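Local coordinates for protein telomerase reverse transcriptase (Candida albicans SC5314, PDB 6ZDQ) that probably extends chromosome ends as the reverse transcriptase subunit of telomerase, copying a template within the enzyme's RNA into telomeric DNA repeats, at residues Lys335-Glu340 with Lys528-Val533; Lys352-Leu357 with Ser463-Ile468. All coordinates share one frame; numbering follows the deposited sequence.

Contact 1 of 2, residues Lys335-Glu340 with Lys528-Val533; sequences KFDMKE and KDKTVV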
ATOM      1  N   LYS A 335       2.444 -17.618 -20.487  1.00117.18           N
ATOM      2  CA  LYS A 335       2.103 -16.842 -19.298  1.00119.64           C
ATOM      3  C   LYS A 335       1.050 -17.609 -18.506  1.00115.33           C
ATOM      4  O   LYS A 335      -0.071 -17.807 -18.984  1.00128.84           O
ATOM      5  CB  LYS A 335       1.601 -15.448 -19.677  1.00115.85           C
ATOM      6  CG  LYS A 335       1.377 -14.517 -18.494  1.00110.32           C
ATOM      7  CD  LYS A 335      -0.077 -14.494 -18.052  1.00137.84           C
ATOM      8  CE  LYS A 335      -0.271 -13.558 -16.871  1.00123.72           C
ATOM      9  NZ  LYS A 335      -1.691 -13.496 -16.431  1.00155.24           N
ATOM     10  N   PHE A 336       1.413 -18.040 -17.299  1.00111.39           N
ATOM     11  CA  PHE A 336       0.484 -18.728 -16.414  1.00121.81           C
ATOM     12  C   PHE A 336       0.732 -18.288 -14.977  1.00109.24           C
ATOM     13  O   PHE A 336       1.774 -17.714 -14.652  1.00107.91           O
ATOM     14  CB  PHE A 336       0.591 -20.256 -16.542  1.00119.67           C
ATOM     15  CG  PHE A 336       1.942 -20.810 -16.187  1.00128.69           C
ATOM     16  CD1 PHE A 336       2.985 -20.769 -17.097  1.00121.20           C
ATOM     17  CD2 PHE A 336       2.160 -21.400 -14.952  1.00130.06           C
ATOM     18  CE1 PHE A 336       4.225 -21.289 -16.778  1.00123.14           C
ATOM     19  CE2 PHE A 336       3.398 -21.923 -14.626  1.00119.15           C
ATOM     20  CZ  PHE A 336       4.431 -21.870 -15.542  1.00120.56           C
ATOM     21  N   ASP A 337      -0.247 -18.562 -14.117  1.00126.86           N
ATOM     22  CA  ASP A 337      -0.186 -18.158 -12.721  1.00132.39           C
ATOM     23  C   ASP A 337      -0.837 -19.223 -11.851  1.00123.16           C
ATOM     24  O   ASP A 337      -1.576 -20.085 -12.333  1.00118.29           O
ATOM     25  CB  ASP A 337      -0.866 -16.801 -12.491  1.00122.16           C
ATOM     26  CG  ASP A 337      -2.354 -16.838 -12.780  1.00140.98           C
ATOM     27  OD1 ASP A 337      -2.742 -17.282 -13.882  1.00123.63           O
ATOM     28  OD2 ASP A 337      -3.138 -16.430 -11.897  1.00144.80           O
ATOM     29  N   MET A 338      -0.547 -19.153 -10.554  1.00115.52           N
ATOM     30  CA  MET A 338      -1.056 -20.107  -9.578  1.00122.46           C
ATOM     31  C   MET A 338      -2.228 -19.493  -8.823  1.00124.31           C
ATOM     32  O   MET A 338      -2.135 -18.362  -8.333  1.00115.50           O
ATOM     33  CB  MET A 338       0.045 -20.520  -8.600  1.00118.41           C
ATOM     34  CG  MET A 338       1.307 -21.037  -9.276  1.00118.71           C
ATOM     35  SD  MET A 338       1.007 -22.507 -10.274  1.00119.63           S
ATOM     36  CE  MET A 338       2.560 -22.651 -11.151  1.00109.00           C
ATOM     37  N   LYS A 339      -3.328 -20.238  -8.736  1.00107.57           N
ATOM     38  CA  LYS A 339      -4.507 -19.770  -8.021  1.00121.18           C
ATOM     39  C   LYS A 339      -4.368 -20.058  -6.531  1.00113.85           C
ATOM     40  O   LYS A 339      -3.963 -21.158  -6.140  1.00107.26           O
ATOM     41  CB  LYS A 339      -5.770 -20.429  -8.580  1.00123.19           C
ATOM     42  CG  LYS A 339      -5.716 -21.948  -8.641  1.00117.15           C
ATOM     43  CD  LYS A 339      -7.015 -22.524  -9.182  1.00129.88           C
ATOM     44  CE  LYS A 339      -6.961 -24.042  -9.250  1.00144.46           C
ATOM     45  NZ  LYS A 339      -8.241 -24.621  -9.748  1.00121.83           N
ATOM     46  N   GLU A 340      -4.702 -19.066  -5.705  1.00122.84           N
ATOM     47  CA  GLU A 340      -4.677 -19.198  -4.248  1.00117.03           C
ATOM     48  C   GLU A 340      -3.323 -19.717  -3.765  1.00110.65           C
ATOM     49  O   GLU A 340      -3.234 -20.688  -3.013  1.00127.69           O
ATOM     50  CB  GLU A 340      -5.814 -20.103  -3.764  1.00131.49           C
ATOM     51  CG  GLU A 340      -7.213 -19.541  -3.998  1.00150.85           C
ATOM     52  CD  GLU A 340      -8.314 -20.552  -3.712  1.00142.21           C
ATOM     53  OE1 GLU A 340      -8.228 -21.694  -4.212  1.00133.90           O
ATOM     54  OE2 GLU A 340      -9.267 -20.203  -2.983  1.00129.04           O
ATOM     55  N   LYS A 528      -5.891 -22.740 -14.680  1.00139.99           N
ATOM     56  CA  LYS A 528      -6.098 -23.278 -16.022  1.00138.12           C
ATOM     57  C   LYS A 528      -6.772 -22.276 -16.949  1.00134.73           C
ATOM     58  O   LYS A 528      -6.481 -22.251 -18.150  1.00134.01           O
ATOM     59  CB  LYS A 528      -6.927 -24.562 -15.948  1.00124.92           C
ATOM     60  CG  LYS A 528      -6.196 -25.755 -15.353  1.00117.69           C
ATOM     61  CD  LYS A 528      -5.109 -26.259 -16.288  1.00118.74           C
ATOM     62  CE  LYS A 528      -4.539 -27.583 -15.811  1.00121.38           C
ATOM     63  NZ  LYS A 528      -3.922 -27.469 -14.462  1.00150.93           N
ATOM     64  N   ASP A 529      -7.676 -21.449 -16.420  1.00140.46           N
ATOM     65  CA  ASP A 529      -8.461 -20.574 -17.283  1.00151.06           C
ATOM     66  C   ASP A 529      -7.712 -19.301 -17.662  1.00158.31           C
ATOM     67  O   ASP A 529      -7.960 -18.742 -18.736  1.00173.89           O
ATOM     68  CB  ASP A 529      -9.788 -20.221 -16.606  1.00151.88           C
ATOM     69  CG  ASP A 529     -10.769 -19.558 -17.557  1.00180.89           C
ATOM     70  OD1 ASP A 529     -11.242 -20.235 -18.494  1.00172.53           O
ATOM     71  OD2 ASP A 529     -11.071 -18.362 -17.365  1.00189.33           O
ATOM     72  N   LYS A 530      -6.801 -18.828 -16.810  1.00145.18           N
ATOM     73  CA  LYS A 530      -6.097 -17.573 -17.042  1.00144.69           C
ATOM     74  C   LYS A 530      -4.720 -17.777 -17.669  1.00151.89           C
ATOM     75  O   LYS A 530      -3.888 -16.862 -17.637  1.00143.03           O
ATOM     76  CB  LYS A 530      -5.982 -16.784 -15.736  1.00149.83           C
ATOM     77  CG  LYS A 530      -6.067 -15.273 -15.918  1.00164.57           C
ATOM     78  CD  LYS A 530      -6.238 -14.549 -14.590  1.00147.44           C
ATOM     79  CE  LYS A 530      -4.992 -14.654 -13.730  1.00151.14           C
ATOM     80  NZ  LYS A 530      -3.806 -14.036 -14.383  1.00154.69           N
ATOM     81  N   THR A 531      -4.459 -18.954 -18.236  1.00136.08           N
ATOM     82  CA  THR A 531      -3.179 -19.239 -18.876  1.00129.58           C
ATOM     83  C   THR A 531      -3.182 -18.670 -20.291  1.00115.73           C
ATOM     84  O   THR A 531      -3.945 -19.123 -21.150  1.00132.07           O
ATOM     85  CB  THR A 531      -2.914 -20.742 -18.894  1.00129.13           C
ATOM     86  OG1 THR A 531      -2.815 -21.227 -17.550  1.00135.56           O
ATOM     87  CG2 THR A 531      -1.620 -21.048 -19.635  1.00119.58           C
ATOM     88  N   VAL A 532      -2.323 -17.682 -20.537  1.00116.16           N
ATOM     89  CA  VAL A 532      -2.186 -17.062 -21.850  1.00122.82           C
ATOM     90  C   VAL A 532      -1.137 -17.825 -22.647  1.00123.33           C
ATOM     91  O   VAL A 532      -0.084 -18.199 -22.117  1.00141.11           O
ATOM     92  CB  VAL A 532      -1.814 -15.573 -21.712  1.00132.55           C
ATOM     93  CG1 VAL A 532      -1.781 -14.897 -23.075  1.00125.67           C
ATOM     94  CG2 VAL A 532      -2.789 -14.867 -20.781  1.00120.73           C
ATOM     95  N   VAL A 533      -1.418 -18.054 -23.929  1.00130.21           N
ATOM     96  CA  VAL A 533      -0.557 -18.844 -24.801  1.00128.57           C
ATOM     97  C   VAL A 533      -0.354 -18.091 -26.109  1.00142.03           C
ATOM     98  O   VAL A 533      -1.325 -17.658 -26.738  1.00174.14           O
ATOM     99  CB  VAL A 533      -1.149 -20.241 -25.072  1.00131.78           C
ATOM    100  CG1 VAL A 533      -0.448 -20.901 -26.249  1.00142.37           C
ATOM    101  CG2 VAL A 533      -1.045 -21.114 -23.830  1.00136.52           C
TER

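Contact 2 of 2, residues Lys352-Leu357 with Ser463-Ile468; sequences KKLEEL and SIFCDI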
ATOM      1  N   LYS A 352      10.410 -28.645   5.160  1.00111.13           N
ATOM      2  CA  LYS A 352      11.649 -29.328   4.799  1.00112.25           C
ATOM      3  C   LYS A 352      12.556 -28.432   3.961  1.00123.29           C
ATOM      4  O   LYS A 352      13.785 -28.499   4.086  1.00128.86           O
ATOM      5  CB  LYS A 352      11.349 -30.642   4.068  1.00113.69           C
ATOM      6  CG  LYS A 352      10.909 -30.494   2.619  1.00119.30           C
ATOM      7  CD  LYS A 352      10.905 -31.834   1.897  1.00115.06           C
ATOM      8  CE  LYS A 352      10.494 -31.672   0.442  1.00134.29           C
ATOM      9  NZ  LYS A 352      10.446 -32.970  -0.286  1.00117.73           N
ATOM     10  N   LYS A 353      11.973 -27.587   3.105  1.00110.10           N
ATOM     11  CA  LYS A 353      12.785 -26.662   2.322  1.00108.18           C
ATOM     12  C   LYS A 353      13.449 -25.617   3.207  1.00107.32           C
ATOM     13  O   LYS A 353      14.544 -25.141   2.887  1.00106.98           O
ATOM     14  CB  LYS A 353      11.934 -25.990   1.244  1.00107.07           C
ATOM     15  CG  LYS A 353      11.391 -26.952   0.202  1.00108.09           C
ATOM     16  CD  LYS A 353      12.513 -27.720  -0.476  1.00109.17           C
ATOM     17  CE  LYS A 353      11.964 -28.717  -1.482  1.00110.50           C
ATOM     18  NZ  LYS A 353      13.040 -29.514  -2.131  1.00128.57           N
ATOM     19  N   LEU A 354      12.808 -25.248   4.318  1.00114.00           N
ATOM     20  CA  LEU A 354      13.447 -24.347   5.271  1.00111.31           C
ATOM     21  C   LEU A 354      14.559 -25.048   6.041  1.00118.48           C
ATOM     22  O   LEU A 354      15.542 -24.407   6.430  1.00128.80           O
ATOM     23  CB  LEU A 354      12.410 -23.781   6.240  1.00124.84           C
ATOM     24  CG  LEU A 354      11.361 -22.831   5.660  1.00104.98           C
ATOM     25  CD1 LEU A 354      10.352 -22.440   6.726  1.00108.21           C
ATOM     26  CD2 LEU A 354      12.021 -21.596   5.069  1.00108.53           C
ATOM     27  N   GLU A 355      14.421 -26.354   6.273  1.00124.70           N
ATOM     28  CA  GLU A 355      15.468 -27.104   6.957  1.00114.88           C
ATOM     29  C   GLU A 355      16.665 -27.367   6.053  1.00121.61           C
ATOM     30  O   GLU A 355      17.797 -27.446   6.542  1.00127.60           O
ATOM     31  CB  GLU A 355      14.901 -28.418   7.493  1.00112.90           C
ATOM     32  CG  GLU A 355      13.857 -28.232   8.582  1.00114.64           C
ATOM     33  CD  GLU A 355      13.152 -29.523   8.941  1.00123.67           C
ATOM     34  OE1 GLU A 355      13.211 -30.476   8.136  1.00133.57           O
ATOM     35  OE2 GLU A 355      12.539 -29.585  10.028  1.00115.76           O
ATOM     36  N   GLU A 356      16.440 -27.509   4.742  1.00119.62           N
ATOM     37  CA  GLU A 356      17.550 -27.675   3.809  1.00118.24           C
ATOM     38  C   GLU A 356      18.458 -26.453   3.771  1.00121.96           C
ATOM     39  O   GLU A 356      19.614 -26.566   3.352  1.00132.17           O
ATOM     40  CB  GLU A 356      17.023 -27.976   2.405  1.00110.92           C
ATOM     41  CG  GLU A 356      16.285 -29.299   2.284  1.00115.43           C
ATOM     42  CD  GLU A 356      15.774 -29.556   0.879  1.00123.79           C
ATOM     43  OE1 GLU A 356      16.309 -28.946  -0.071  1.00135.29           O
ATOM     44  OE2 GLU A 356      14.833 -30.365   0.725  1.00113.26           O
ATOM     45  N   LEU A 357      17.959 -25.288   4.190  1.00123.01           N
ATOM     46  CA  LEU A 357      18.806 -24.106   4.281  1.00123.07           C
ATOM     47  C   LEU A 357      19.839 -24.227   5.392  1.00122.66           C
ATOM     48  O   LEU A 357      20.873 -23.555   5.337  1.00126.47           O
ATOM     49  CB  LEU A 357      17.948 -22.859   4.510  1.00123.07           C
ATOM     50  CG  LEU A 357      16.816 -22.586   3.517  1.00123.66           C
ATOM     51  CD1 LEU A 357      16.025 -21.356   3.932  1.00123.80           C
ATOM     52  CD2 LEU A 357      17.364 -22.421   2.111  1.00124.48           C
ATOM     53  N   SER A 463       5.419 -14.051   3.400  1.00103.09           N
ATOM     54  CA  SER A 463       5.958 -13.664   2.100  1.00 91.76           C
ATOM     55  C   SER A 463       7.236 -14.431   1.778  1.00119.03           C
ATOM     56  O   SER A 463       7.373 -14.999   0.687  1.00104.81           O
ATOM     57  CB  SER A 463       6.214 -12.159   2.066  1.00 91.32           C
ATOM     58  OG  SER A 463       5.070 -11.442   2.492  1.00117.57           O
ATOM     59  N   ILE A 464       8.190 -14.453   2.714  1.00 95.98           N
ATOM     60  CA  ILE A 464       9.458 -15.128   2.455  1.00106.40           C
ATOM     61  C   ILE A 464       9.268 -16.640   2.387  1.00 95.66           C
ATOM     62  O   ILE A 464      10.010 -17.332   1.679  1.00100.18           O
ATOM     63  CB  ILE A 464      10.510 -14.728   3.511  1.00109.84           C
ATOM     64  CG1 ILE A 464      11.888 -15.270   3.128  1.00 97.09           C
ATOM     65  CG2 ILE A 464      10.114 -15.212   4.898  1.00 91.36           C
ATOM     66  CD1 ILE A 464      12.396 -14.760   1.797  1.00112.66           C
ATOM     67  N   PHE A 465       8.278 -17.179   3.105  1.00 92.25           N
ATOM     68  CA  PHE A 465       8.009 -18.612   3.031  1.00103.36           C
ATOM     69  C   PHE A 465       7.642 -19.026   1.612  1.00100.69           C
ATOM     70  O   PHE A 465       8.180 -20.004   1.078  1.00 93.59           O
ATOM     71  CB  PHE A 465       6.888 -18.991   4.001  1.00114.01           C
ATOM     72  CG  PHE A 465       7.306 -18.991   5.441  1.00120.34           C
ATOM     73  CD1 PHE A 465       8.644 -19.063   5.788  1.00 93.56           C
ATOM     74  CD2 PHE A 465       6.359 -18.922   6.450  1.00119.43           C
ATOM     75  CE1 PHE A 465       9.030 -19.064   7.113  1.00120.69           C
ATOM     76  CE2 PHE A 465       6.739 -18.923   7.778  1.00121.09           C
ATOM     77  CZ  PHE A 465       8.077 -18.994   8.110  1.00125.59           C
ATOM     78  N   CYS A 466       6.724 -18.289   0.984  1.00 99.10           N
ATOM     79  CA  CYS A 466       6.337 -18.606  -0.385  1.00111.94           C
ATOM     80  C   CYS A 466       7.490 -18.394  -1.359  1.00 98.74           C
ATOM     81  O   CYS A 466       7.610 -19.130  -2.344  1.00 93.75           O
ATOM     82  CB  CYS A 466       5.129 -17.767  -0.797  1.00 94.02           C
ATOM     83  SG  CYS A 466       4.526 -18.112  -2.464  1.00104.99           S
ATOM     84  N   ASP A 467       8.341 -17.398  -1.102  1.00 94.73           N
ATOM     85  CA  ASP A 467       9.484 -17.151  -1.977  1.00106.27           C
ATOM     86  C   ASP A 467      10.447 -18.333  -1.969  1.00106.55           C
ATOM     87  O   ASP A 467      10.866 -18.815  -3.028  1.00 92.57           O
ATOM     88  CB  ASP A 467      10.198 -15.865  -1.555  1.00111.44           C
ATOM     89  CG  ASP A 467      10.994 -15.237  -2.686  1.00121.22           C
ATOM     90  OD1 ASP A 467      11.373 -15.962  -3.631  1.00112.80           O
ATOM     91  OD2 ASP A 467      11.239 -14.013  -2.630  1.00123.26           O
ATOM     92  N   ILE A 468      10.818 -18.809  -0.777  1.00 92.19           N
ATOM     93  CA  ILE A 468      11.746 -19.934  -0.675  1.00 99.41           C
ATOM     94  C   ILE A 468      11.134 -21.193  -1.278  1.00 93.55           C
ATOM     95  O   ILE A 468      11.810 -21.956  -1.978  1.00106.71           O
ATOM     96  CB  ILE A 468      12.164 -20.153   0.791  1.00102.68           C
ATOM     97  CG1 ILE A 468      12.907 -18.925   1.320  1.00103.91           C
ATOM     98  CG2 ILE A 468      13.037 -21.390   0.921  1.00 93.03           C
ATOM     99  CD1 ILE A 468      13.302 -19.029   2.774  1.00 91.77           C
TER

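Contact 1 of 2, residues Lys335-Glu340 with Lys528-Val533
The chain at Lys-335 and Val-532 runs antiparallel as a hydrogen-bonded pair, CA to CA 5.0 Å, and strand 532-534 thereby becomes an outermost strand of the four-stranded sheet, beside 332-337. Two backbone bonds make the join. Lys-335 N donates to Val-532 O at 3.1 Å, in the plane of that carbonyl; Val-532 N returns the bond to Lys-335 O at 2.7 Å, nearly along the C=O axis. Thr-531 CA lends a C-H contact to the same Lys-335 O.

Lys-335 and Val-532 share one face of the sheet. With CG anti to the backbone N (chi1 -173°) and a bend at chi2, the lysine chain crosses the valine obliquely, and its CD lies 3.9 Å from Val-532 CG2. One residue further along, Thr-531 sets OG1 and CG2 against Phe-336 CB, while its hydroxyl is hydrogen-bonded to Asn-527 O. The Phe-336 ring turns from this strand to stack on Phe-497 of strand 496-501.

Beyond the paired residues, Lys-530 reaches back, bent at chi3 and chi4, and crosses Asp-337 at about a right angle. In Asp-337, CG sits between the backbone N and the carbonyl carbon (chi1 64°), which presents the carboxylate to this lysine: OD1 to Lys-530 NZ is 3.5 Å, a salt bridge, and OD2 lies near CE.

Asp-337 lies in what corresponds to motif A of the reverse transcriptase palm, beside Asp-496 of the hairpin that corresponds to motif C. The Lys-335 and Lys-530 ammonium groups are modelled close together, at a resolution too low for their exact spacing to matter, and Lys-335 has a long, weak ion pair with Asp-496. The lysines probably keep Asp-337 ionised, in the region where, by family analogy, carboxylates hold metal in reverse transcriptases.

Contact 2 of 2, residues Lys352-Leu357 with Ser463-Ile468
Leu-354 carries most of the first helix's grip on Phe-465 and Ile-468, and each of its methyls takes a different partner. CD1 approaches the Phe-465 ring obliquely, 3.6 Å from CE1 and 3.9 Å from CD1 of that ring. CD2 goes the other way, to Ile-468 CD1 at 3.7 Å. The leucine crosses both partners at about a right angle, so its forked end straddles two residues that are three positions apart on the second helix. Leu-357, beyond Leu-354 on the same side, meets Ile-468 tip to tip, CD1 to CD1 at 3.8 Å. Ile-468 is extended for this: CG1 is anti to its carbonyl carbon and chi2 is 177°, which carries the delta methyl out to touch both leucines.

The helices cross steeply, at 81°, with 10.6 Å between the axes of the short segments. At that spacing the side-chain ends do the touching and the backbones stay apart. Cys-428 of helix 421-434 packs on both Leu-354 and Phe-465, and Leu-286 and Leu-293 of helix 263-296 add to the buried side.

The other flank is looser. Lys-353 sets out toward helix 460-477, then bends off along Leu-469 and Ala-472. There its NZ forms a salt bridge to Glu-356 OE2 within 352-357, 3.5 Å, with only a weak hydrogen bond in it, and a long, weak ion pair with Asp-476.

The second helix corresponds by sequence to reverse transcriptase motif B, and the first comes after motif A. What binds them here is apolar contact among methyls and one ring, with charge kept to the flank, so their fit rests on complementary shape and burial rather than on directional bonds.

How the contacts relate
Both contacts lie within the reverse transcriptase part of the chain, their centres about 23 Å apart and their nearest atoms about 8 Å apart, without touching. They share no helix or strand, yet strand 332-337 and helix 347-356 follow closely in sequence, and only the short helix 341-344 separates them; their partners, helix 460-477 and strand 532-534, come later in that order. Contact 2 is the buried one, an apolar helix crossing. Contact 1 is only partly buried, at an outer strand of the palm sheet, and combines directional backbone bonds with charges near the likely motif C. Bound nucleic acid is distant from both, about 39 Å and 27 Å from their nearest atoms respectively.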